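Local coordinates for sporulation and cell division protein SsgA (Streptomyces sp. Ag82_O1-9, PDB 6SLC), which probably acts in sporulation-specific cell division of Streptomyces, as a member of the SsgA-like family to which the FtsZ-recruiting SsgB belongs, at residues 27-32 against 121-126; 73-78 against 130-135. All blocks are in the same frame, centred on the assembly; numbering follows the deposited sequence.

Overall arrangement
Both contacts use helix 121-134, contact 1 at its N-terminal half and contact 2 at its C-terminal end, with their centres 13 Å apart. Both are buried, yet their chemistry differs. Contact 1 (27-32 against 121-126) is small and rests on apolar side-chain packing without a hydrogen bond, a leucine of strand 19-34 resting on the helix that packs against the sheet. Contact 2 (73-78 against 130-135) joins the start of helix 75-81 to the end of helix 121-134 through one arginine, which hydrogen-bonds a threonine hydroxyl and a backbone carbonyl and pairs by charge with D132. The two meet where C27 of contact 1 packs on R130 of contact 2, on the same helix.

Contact 1 (27-32 against 121-126); sequences CELHLR and ARALES
A small, buried contact of apolar side-chain packing sets L29, on strand 19-34, against the first turn of helix 121-134. No hydrogen bond crosses between the segments, and L29 is the strand residue that does the touching. Its CB points toward the helix, and CG is turned anti to the carbonyl carbon (chi1 -67°), which lets the isobutyl fork meet the helix with both methyls. CD2 of L29 presses on the CB of A123 at 3.5 Å, tighter than ordinary van der Waals contact; with the small A123 side chain at this point, the CA atoms of L29 and A123 are 7.1 Å apart. The other branch, CD1 of L29, lies 4.0 Å from the backbone N of L124 and 4.4 Å from its CB, along the helix backbone beside the first branch. The CB of L124 leaves the helix to one side of L29, and both leucines touch L47 of the neighbouring strand 40-50, so the apolar layer runs on across the sheet. Further along the helix, F127 and R130 touch the side chain of C27, two residues before L29. Such alternation, with C27 and L29 facing the helix while E28 and H30 are exposed, is characteristic of a helix packed on one face of an antiparallel sheet, here the curved sheet of an SsgA-like beta barrel.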
loop_
_atom_site.group_PDB
_atom_site.type_symbol
_atom_site.label_atom_id
_atom_site.label_comp_id
_atom_site.label_asym_id
_atom_site.label_seq_id
_atom_site.Cartn_x
_atom_site.Cartn_y
_atom_site.Cartn_z
ATOM N N CYS A 27 -10.866 2.087 -9.756
ATOM C CA CYS A 27 -11.636 3.321 -10.019
ATOM C C CYS A 27 -11.949 4.007 -8.688
ATOM O O CYS A 27 -11.793 3.365 -7.652
ATOM C CB CYS A 27 -12.891 3.021 -10.822
ATOM S SG CYS A 27 -14.272 2.488 -9.791
ATOM N N GLU A 28 -12.291 5.289 -8.732
ATOM C CA GLU A 28 -12.752 6.052 -7.548
ATOM C C GLU A 28 -14.209 6.400 -7.818
ATOM O O GLU A 28 -14.472 6.971 -8.862
ATOM C CB GLU A 28 -11.855 7.266 -7.273
ATOM C CG GLU A 28 -10.347 6.996 -7.374
ATOM C CD GLU A 28 -9.696 6.166 -6.273
ATOM O OE1 GLU A 28 -9.776 6.598 -5.094
ATOM O OE2 GLU A 28 -9.093 5.089 -6.590
ATOM N N LEU A 29 -15.116 5.983 -6.941
ATOM C CA LEU A 29 -16.569 6.251 -7.048
ATOM C C LEU A 29 -16.966 7.157 -5.894
ATOM O O LEU A 29 -16.237 7.219 -4.912
ATOM C CB LEU A 29 -17.350 4.939 -6.961
ATOM C CG LEU A 29 -17.159 3.968 -8.126
ATOM C CD1 LEU A 29 -18.275 2.946 -8.159
ATOM C CD2 LEU A 29 -17.073 4.679 -9.471
ATOM N N HIS A 30 -18.079 7.857 -6.012
ATOM C CA HIS A 30 -18.639 8.638 -4.890
ATOM C C HIS A 30 -19.900 7.913 -4.443
ATOM O O HIS A 30 -20.837 7.820 -5.243
ATOM C CB HIS A 30 -18.770 10.109 -5.291
ATOM C CG HIS A 30 -17.439 10.787 -5.332
ATOM N ND1 HIS A 30 -16.951 11.541 -4.269
ATOM C CD2 HIS A 30 -16.468 10.784 -6.277
ATOM C CE1 HIS A 30 -15.743 11.984 -4.569
ATOM N NE2 HIS A 30 -15.423 11.533 -5.799
ATOM N N LEU A 31 -19.895 7.369 -3.230
ATOM C CA LEU A 31 -21.061 6.648 -2.656
ATOM C C LEU A 31 -21.759 7.573 -1.672
ATOM O O LEU A 31 -21.129 8.518 -1.196
ATOM C CB LEU A 31 -20.619 5.355 -1.967
ATOM C CG LEU A 31 -19.613 4.492 -2.733
ATOM C CD1 LEU A 31 -19.377 3.174 -2.008
ATOM C CD2 LEU A 31 -20.056 4.238 -4.176
ATOM N N ARG A 32 -23.027 7.307 -1.391
ATOM C CA ARG A 32 -23.798 8.035 -0.357
ATOM C C ARG A 32 -24.003 7.084 0.815
ATOM O O ARG A 32 -24.542 5.996 0.593
ATOM C CB ARG A 32 -25.135 8.509 -0.924
ATOM C CG ARG A 32 -25.050 9.793 -1.735
ATOM C CD ARG A 32 -26.412 10.408 -2.079
ATOM N NE ARG A 32 -26.278 11.631 -2.882
ATOM C CZ ARG A 32 -26.413 12.889 -2.440
ATOM N NH1 ARG A 32 -26.716 13.145 -1.178
ATOM N NH2 ARG A 32 -26.247 13.896 -3.283
ATOM N N ALA A 121 -24.856 3.239 -10.408
ATOM C CA ALA A 121 -24.945 1.974 -11.179
ATOM C C ALA A 121 -24.041 2.048 -12.413
ATOM O O ALA A 121 -23.273 1.095 -12.657
ATOM C CB ALA A 121 -26.383 1.692 -11.545
ATOM N N ARG A 122 -24.129 3.132 -13.169
ATOM C CA ARG A 122 -23.372 3.281 -14.443
ATOM C C ARG A 122 -21.879 3.109 -14.148
ATOM O O ARG A 122 -21.240 2.291 -14.827
ATOM C CB ARG A 122 -23.633 4.638 -15.114
ATOM C CG ARG A 122 -24.423 4.587 -16.413
ATOM C CD ARG A 122 -24.818 5.997 -16.841
ATOM N NE ARG A 122 -25.265 6.091 -18.229
ATOM C CZ ARG A 122 -26.035 7.062 -18.741
ATOM N NH1 ARG A 122 -26.482 8.052 -17.985
ATOM N NH2 ARG A 122 -26.369 7.029 -20.022
ATOM N N ALA A 123 -21.348 3.870 -13.184
ATOM C CA ALA A 123 -19.907 3.888 -12.828
ATOM C C ALA A 123 -19.495 2.507 -12.303
ATOM O O ALA A 123 -18.438 2.001 -12.720
ATOM C CB ALA A 123 -19.627 4.963 -11.808
ATOM N N LEU A 124 -20.308 1.900 -11.435
ATOM C CA LEU A 124 -20.011 0.542 -10.926
ATOM C C LEU A 124 -19.909 -0.439 -12.093
ATOM O O LEU A 124 -18.919 -1.223 -12.118
ATOM C CB LEU A 124 -21.078 0.093 -9.932
ATOM C CG LEU A 124 -20.828 -1.290 -9.357
ATOM C CD1 LEU A 124 -19.432 -1.372 -8.756
ATOM C CD2 LEU A 124 -21.899 -1.624 -8.333
ATOM N N GLU A 125 -20.870 -0.391 -13.024
ATOM C CA GLU A 125 -20.950 -1.345 -14.163
ATOM C C GLU A 125 -19.731 -1.147 -15.073
ATOM O O GLU A 125 -19.173 -2.135 -15.570
ATOM C CB GLU A 125 -22.252 -1.184 -14.945
ATOM C CG GLU A 125 -22.346 -2.134 -16.138
ATOM C CD GLU A 125 -23.744 -2.563 -16.568
ATOM O OE1 GLU A 125 -24.634 -1.695 -16.619
ATOM O OE2 GLU A 125 -23.943 -3.776 -16.819
ATOM N N SER A 126 -19.326 0.093 -15.267
ATOM C CA SER A 126 -18.204 0.458 -16.160
ATOM C C SER A 126 -16.893 -0.089 -15.577
ATOM O O SER A 126 -16.051 -0.612 -16.350
ATOM C CB SER A 126 -18.180 1.961 -16.367
ATOM O OG SER A 126 -16.869 2.393 -16.690
#

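Contact 2 (73-78 against 130-135); sequences FARDLL and RTDAAV
R75, in the first turn of helix 75-81, reaches across to the C-terminal end of helix 121-134 and lays its guanidinium edge against T131 and V135. CG stands anti to the backbone N, which sends the chain toward helix 121-134, and a bend at chi3 (72°) then turns the head. There R75 NH1 and R75 NH2 both grip the carbonyl O of V135, NH2 at 2.8 Å and NH1 at 3.0 Å, with the oxygen close to the guanidinium plane. The NH1 bond is the more bent of the two, with an N-H...O angle of 137°. R75 NH1 also donates to OG1 of T131 at 2.9 Å, again near the plane, and two acceptors at its edge thus fix how the flat head is rotated. R75 and T131 run past each other in opposite directions, bringing CD of R75 to 3.3 Å from OG1 of T131, which is also hydrogen-bonded to L128 O one turn back. V135 is the first residue to leave the helical conformation, and its carbonyl O meets the arginine just past the end of the helix; the arrangement ties the start of helix 75-81 to the last turn of helix 121-134 and the residue that follows it, beside the curved antiparallel sheet of this SsgA-like fold. D132 approaches differently. Its OD1 sits over one face of the guanidinium, the carboxylate turned steeply (75°) against it, and is 3.3 Å from R75 NH1, a salt bridge of charge alone because no N-H is aimed at the oxygen. A second carboxylate, E140, forms a salt bridge with NH2, and the two acidic groups probably help to stabilise the arginine's positive charge in this buried setting. Y49 of strand 40-50 touches R75, T131 and V135.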
loop_
_atom_site.group_PDB
_atom_site.type_symbol
_atom_site.label_atom_id
_atom_site.label_comp_id
_atom_site.label_asym_id
_atom_site.label_seq_id
_atom_site.Cartn_x
_atom_site.Cartn_y
_atom_site.Cartn_z
ATOM N N PHE A 73 -15.458 -7.923 -1.446
ATOM C CA PHE A 73 -16.689 -8.467 -2.059
ATOM C C PHE A 73 -16.310 -9.528 -3.084
ATOM O O PHE A 73 -15.222 -9.428 -3.685
ATOM C CB PHE A 73 -17.480 -7.378 -2.769
ATOM C CG PHE A 73 -17.903 -6.238 -1.891
ATOM C CD1 PHE A 73 -18.983 -6.383 -1.044
ATOM C CD2 PHE A 73 -17.250 -5.016 -1.932
ATOM C CE1 PHE A 73 -19.403 -5.322 -0.252
ATOM C CE2 PHE A 73 -17.652 -3.969 -1.119
ATOM C CZ PHE A 73 -18.717 -4.126 -0.267
ATOM N N ALA A 74 -17.189 -10.510 -3.279
ATOM C CA ALA A 74 -17.197 -11.371 -4.480
ATOM C C ALA A 74 -17.519 -10.483 -5.683
ATOM O O ALA A 74 -18.537 -9.753 -5.635
ATOM C CB ALA A 74 -18.194 -12.486 -4.334
ATOM N N ARG A 75 -16.673 -10.497 -6.707
ATOM C CA ARG A 75 -16.976 -9.743 -7.944
ATOM C C ARG A 75 -18.384 -10.138 -8.416
ATOM O O ARG A 75 -19.156 -9.224 -8.786
ATOM C CB ARG A 75 -15.910 -9.978 -9.020
ATOM C CG ARG A 75 -16.244 -9.253 -10.312
ATOM C CD ARG A 75 -15.140 -9.224 -11.319
ATOM N NE ARG A 75 -14.909 -10.530 -11.930
ATOM C CZ ARG A 75 -14.193 -10.716 -13.034
ATOM N NH1 ARG A 75 -13.668 -9.682 -13.684
ATOM N NH2 ARG A 75 -14.020 -11.939 -13.498
ATOM N N ASP A 76 -18.723 -11.432 -8.381
ATOM C CA ASP A 76 -19.997 -11.980 -8.953
ATOM C C ASP A 76 -21.208 -11.439 -8.180
ATOM O O ASP A 76 -22.268 -11.294 -8.790
ATOM C CB ASP A 76 -19.984 -13.509 -9.009
ATOM C CG ASP A 76 -19.910 -14.195 -7.652
ATOM O OD1 ASP A 76 -20.986 -14.378 -7.056
ATOM O OD2 ASP A 76 -18.765 -14.530 -7.200
ATOM N N LEU A 77 -21.046 -11.110 -6.902
ATOM C CA LEU A 77 -22.124 -10.527 -6.062
ATOM C C LEU A 77 -22.417 -9.090 -6.504
ATOM O O LEU A 77 -23.595 -8.738 -6.599
ATOM C CB LEU A 77 -21.706 -10.575 -4.591
ATOM C CG LEU A 77 -22.715 -9.950 -3.627
ATOM C CD1 LEU A 77 -23.635 -11.002 -3.044
ATOM C CD2 LEU A 77 -22.013 -9.194 -2.522
ATOM N N LEU A 78 -21.387 -8.279 -6.751
ATOM C CA LEU A 78 -21.566 -6.889 -7.246
ATOM C C LEU A 78 -22.156 -6.923 -8.654
ATOM O O LEU A 78 -23.068 -6.122 -8.933
ATOM C CB LEU A 78 -20.218 -6.161 -7.242
ATOM C CG LEU A 78 -19.647 -5.881 -5.856
ATOM C CD1 LEU A 78 -18.300 -5.193 -5.968
ATOM C CD2 LEU A 78 -20.631 -5.062 -5.037
ATOM N N ARG A 130 -14.439 -3.252 -17.045
ATOM C CA ARG A 130 -12.961 -3.174 -17.154
ATOM C C ARG A 130 -12.343 -4.411 -16.491
ATOM O O ARG A 130 -11.406 -4.987 -17.074
ATOM C CB ARG A 130 -12.471 -1.828 -16.610
ATOM C CG ARG A 130 -12.861 -0.663 -17.513
ATOM C CD ARG A 130 -12.630 0.689 -16.885
ATOM N NE ARG A 130 -11.237 0.726 -16.472
ATOM C CZ ARG A 130 -10.801 1.110 -15.277
ATOM N NH1 ARG A 130 -11.650 1.591 -14.372
ATOM N NH2 ARG A 130 -9.508 1.019 -15.018
ATOM N N THR A 131 -12.873 -4.865 -15.352
ATOM C CA THR A 131 -12.370 -6.107 -14.699
ATOM C C THR A 131 -12.649 -7.304 -15.607
ATOM O O THR A 131 -11.804 -8.195 -15.673
ATOM C CB THR A 131 -12.929 -6.329 -13.291
ATOM O OG1 THR A 131 -14.256 -6.844 -13.381
ATOM C CG2 THR A 131 -12.885 -5.067 -12.454
ATOM N N ASP A 132 -13.776 -7.304 -16.308
ATOM C CA ASP A 132 -14.163 -8.411 -17.226
ATOM C C ASP A 132 -13.229 -8.459 -18.438
ATOM O O ASP A 132 -12.969 -9.569 -18.923
ATOM C CB ASP A 132 -15.600 -8.261 -17.718
ATOM C CG ASP A 132 -16.630 -8.376 -16.610
ATOM O OD1 ASP A 132 -16.255 -8.823 -15.488
ATOM O OD2 ASP A 132 -17.798 -8.027 -16.869
ATOM N N ALA A 133 -12.738 -7.310 -18.904
ATOM C CA ALA A 133 -11.765 -7.267 -20.015
ATOM C C ALA A 133 -10.433 -7.883 -19.553
ATOM O O ALA A 133 -9.780 -8.544 -20.355
ATOM C CB ALA A 133 -11.607 -5.858 -20.511
ATOM N N ALA A 134 -10.053 -7.701 -18.292
ATOM C CA ALA A 134 -8.822 -8.284 -17.702
ATOM C C ALA A 134 -9.005 -9.787 -17.459
ATOM O O ALA A 134 -8.107 -10.555 -17.820
ATOM C CB ALA A 134 -8.482 -7.577 -16.412
ATOM N N VAL A 135 -10.105 -10.173 -16.809
ATOM C CA VAL A 135 -10.433 -11.598 -16.478
ATOM C C VAL A 135 -11.910 -11.805 -16.749
ATOM O O VAL A 135 -12.748 -11.481 -15.907
ATOM C CB VAL A 135 -10.106 -11.951 -15.017
ATOM C CG1 VAL A 135 -10.478 -13.388 -14.686
ATOM C CG2 VAL A 135 -8.643 -11.690 -14.686
#